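Local coordinates for protein deoxyribodipyrimidine photo-lyase (Oryza sativa Japonica Group, PDB 3UMV) that uses light energy and a bound FAD to split cyclobutane pyrimidine dimers in UV-damaged DNA, restoring the two pyrimidines, at residues A[258-262]-A[263-267]. Sequence-based numbering, arbitrary orientation.
Sequences DGFLT and KRIKS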
ATOM      1  N   ASP A 258     -19.223  -9.157  11.235  1.00 42.57           N
ATOM      2  CA  ASP A 258     -18.692  -7.831  11.519  1.00 44.86           C
ATOM      3  C   ASP A 258     -17.997  -7.192  10.318  1.00 38.72           C
ATOM      4  O   ASP A 258     -17.117  -6.351  10.491  1.00 40.75           O
ATOM      5  CB  ASP A 258     -17.729  -7.886  12.710  1.00 51.68           C
ATOM      6  CG  ASP A 258     -17.518  -6.527  13.357  1.00 56.21           C
ATOM      7  OD1 ASP A 258     -16.348  -6.154  13.599  1.00 58.55           O
ATOM      8  OD2 ASP A 258     -18.523  -5.834  13.634  1.00 58.68           O
ATOM      9  N   GLY A 259     -18.388  -7.587   9.109  1.00 35.58           N
ATOM     10  CA  GLY A 259     -17.836  -6.988   7.904  1.00 30.22           C
ATOM     11  C   GLY A 259     -18.029  -5.479   7.911  1.00 28.27           C
ATOM     12  O   GLY A 259     -18.981  -4.977   8.515  1.00 31.98           O
ATOM     13  N   PHE A 260     -17.127  -4.748   7.260  1.00 20.27           N
ATOM     14  CA  PHE A 260     -17.252  -3.296   7.216  1.00 19.62           C
ATOM     15  C   PHE A 260     -18.547  -2.866   6.507  1.00 21.19           C
ATOM     16  O   PHE A 260     -19.336  -2.090   7.048  1.00 21.99           O
ATOM     17  CB  PHE A 260     -16.026  -2.665   6.540  1.00 18.34           C
ATOM     18  CG  PHE A 260     -16.123  -1.169   6.380  1.00 20.74           C
ATOM     19  CD1 PHE A 260     -16.176  -0.341   7.490  1.00 21.46           C
ATOM     20  CD2 PHE A 260     -16.174  -0.596   5.115  1.00 19.61           C
ATOM     21  CE1 PHE A 260     -16.272   1.029   7.351  1.00 22.48           C
ATOM     22  CE2 PHE A 260     -16.271   0.776   4.961  1.00 20.80           C
ATOM     23  CZ  PHE A 260     -16.308   1.599   6.082  1.00 19.54           C
ATOM     24  N   LEU A 261     -18.767  -3.375   5.301  1.00 19.17           N
ATOM     25  CA  LEU A 261     -19.895  -2.898   4.501  1.00 22.71           C
ATOM     26  C   LEU A 261     -21.203  -3.466   5.002  1.00 26.35           C
ATOM     27  O   LEU A 261     -22.263  -2.885   4.782  1.00 30.78           O
ATOM     28  CB  LEU A 261     -19.720  -3.225   3.021  1.00 23.86           C
ATOM     29  CG  LEU A 261     -18.601  -2.445   2.346  1.00 25.89           C
ATOM     30  CD1 LEU A 261     -18.579  -2.803   0.871  1.00 23.70           C
ATOM     31  CD2 LEU A 261     -18.775  -0.942   2.559  1.00 22.39           C
ATOM     32  N   THR A 262     -21.122  -4.597   5.691  1.00 26.42           N
ATOM     33  CA  THR A 262     -22.321  -5.237   6.207  1.00 28.91           C
ATOM     34  C   THR A 262     -22.773  -4.678   7.552  1.00 31.87           C
ATOM     35  O   THR A 262     -23.972  -4.561   7.796  1.00 35.95           O
ATOM     36  CB  THR A 262     -22.162  -6.771   6.288  1.00 37.22           C
ATOM     37  OG1 THR A 262     -20.896  -7.093   6.868  1.00 39.75           O
ATOM     38  CG2 THR A 262     -22.228  -7.388   4.900  1.00 38.28           C
ATOM     39  N   LYS A 263     -21.823  -4.302   8.409  1.00 31.27           N
ATOM     40  CA  LYS A 263     -22.147  -3.993   9.802  1.00 37.21           C
ATOM     41  C   LYS A 263     -21.632  -2.656  10.348  1.00 36.01           C
ATOM     42  O   LYS A 263     -22.008  -2.261  11.451  1.00 36.01           O
ATOM     43  CB  LYS A 263     -21.670  -5.139  10.706  1.00 41.26           C
ATOM     44  CG  LYS A 263     -22.540  -6.390  10.644  1.00 48.85           C
ATOM     45  CD  LYS A 263     -23.846  -6.181  11.413  1.00 54.25           C
ATOM     46  CE  LYS A 263     -24.602  -7.484  11.612  1.00 59.85           C
ATOM     47  NZ  LYS A 263     -25.205  -7.989  10.347  1.00 62.29           N
ATOM     48  N   ARG A 264     -20.777  -1.957   9.603  1.00 30.71           N
ATOM     49  CA  ARG A 264     -20.144  -0.758  10.155  1.00 28.33           C
ATOM     50  C   ARG A 264     -20.127   0.471   9.233  1.00 29.30           C
ATOM     51  O   ARG A 264     -19.776   1.563   9.660  1.00 33.76           O
ATOM     52  CB  ARG A 264     -18.724  -1.087  10.657  1.00 29.22           C
ATOM     53  CG  ARG A 264     -18.724  -2.116  11.790  1.00 34.29           C
ATOM     54  CD  ARG A 264     -17.329  -2.499  12.272  1.00 35.35           C
ATOM     55  NE  ARG A 264     -16.588  -3.283  11.287  1.00 36.16           N
ATOM     56  CZ  ARG A 264     -15.538  -2.824  10.619  1.00 35.84           C
ATOM     57  NH1 ARG A 264     -14.909  -3.592   9.742  1.00 38.52           N
ATOM     58  NH2 ARG A 264     -15.113  -1.590  10.835  1.00 34.85           N
ATOM     59  N   ILE A 265     -20.522   0.303   7.979  1.00 30.97           N
ATOM     60  CA  ILE A 265     -20.453   1.396   7.011  1.00 31.05           C
ATOM     61  C   ILE A 265     -21.284   2.621   7.410  1.00 35.25           C
ATOM     62  O   ILE A 265     -20.903   3.762   7.137  1.00 34.03           O
ATOM     63  CB  ILE A 265     -20.920   0.925   5.617  1.00 32.52           C
ATOM     64  CG1 ILE A 265     -20.902   2.089   4.622  1.00 33.38           C
ATOM     65  CG2 ILE A 265     -22.304   0.287   5.694  1.00 37.82           C
ATOM     66  CD1 ILE A 265     -19.521   2.686   4.418  1.00 31.23           C
ATOM     67  N   LYS A 266     -22.425   2.382   8.045  1.00 39.68           N
ATOM     68  CA  LYS A 266     -23.383   3.454   8.291  1.00 42.73           C
ATOM     69  C   LYS A 266     -22.808   4.677   8.982  1.00 41.47           C
ATOM     70  O   LYS A 266     -23.069   5.803   8.566  1.00 46.34           O
ATOM     71  CB  LYS A 266     -24.600   2.942   9.065  1.00 49.33           C
ATOM     72  CG  LYS A 266     -25.685   2.423   8.163  1.00 52.27           C
ATOM     73  CD  LYS A 266     -27.010   2.305   8.896  1.00 54.16           C
ATOM     74  CE  LYS A 266     -28.149   2.147   7.904  1.00 55.79           C
ATOM     75  NZ  LYS A 266     -27.732   1.260   6.792  1.00 53.12           N
ATOM     76  N   SER A 267     -22.040   4.464  10.038  1.00 34.58           N
ATOM     77  CA  SER A 267     -21.528   5.587  10.803  1.00 38.59           C
ATOM     78  C   SER A 267     -20.207   6.156  10.261  1.00 33.33           C
ATOM     79  O   SER A 267     -19.616   7.029  10.891  1.00 31.81           O
ATOM     80  CB  SER A 267     -21.385   5.199  12.268  1.00 45.17           C
TER
HETATM   81  O   HOH W   1     -13.918  -5.975   9.534  1.00 51.09           O
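R264 folds back over the start of the one-turn helix 260-263 and hooks onto the backbone of D258. Its chain runs extended through chi2 and then bends at chi3 (-70°), which turns NE toward D258 O; the bond is 3.2 Å long and nearly straight. The carbonyl oxygen lies in the guanidinium plane, although NE itself stands above the carbonyl plane. The carboxylate of D258 adds only a long charge contact, OD1 to NE at 3.7 Å and well out of that plane; its OD2 is paired with R279 instead. The guanidinium lays one face over F260 CA, with NH1 3.5 Å from F260 CB, while NH2 comes to the edge of the phenyl ring and bonds onward to the carbonyls of R279 and L281. The arginine thus ties the helix start to the chain at 279-281.

The F260 side chain leaves with CG opposite the backbone N (chi1 176°), which carries the ring across I265, where CZ meets CD1 at 3.8 Å. L261 CD2 reaches the same methyl. In the backbone, K263 N bonds to G259 O at 2.9 Å and R264 N to F260 O, closing the turn that starts at G259, its N-cap position.

The turn sits between helices 246-254 and 268-271: L261 packs on helix 295-305, the F260 ring meets F316 of helix 310-333, and the F260 side chain lies about 5 Å from the bound FAD, close to the FAD-binding residues Y268 and S282.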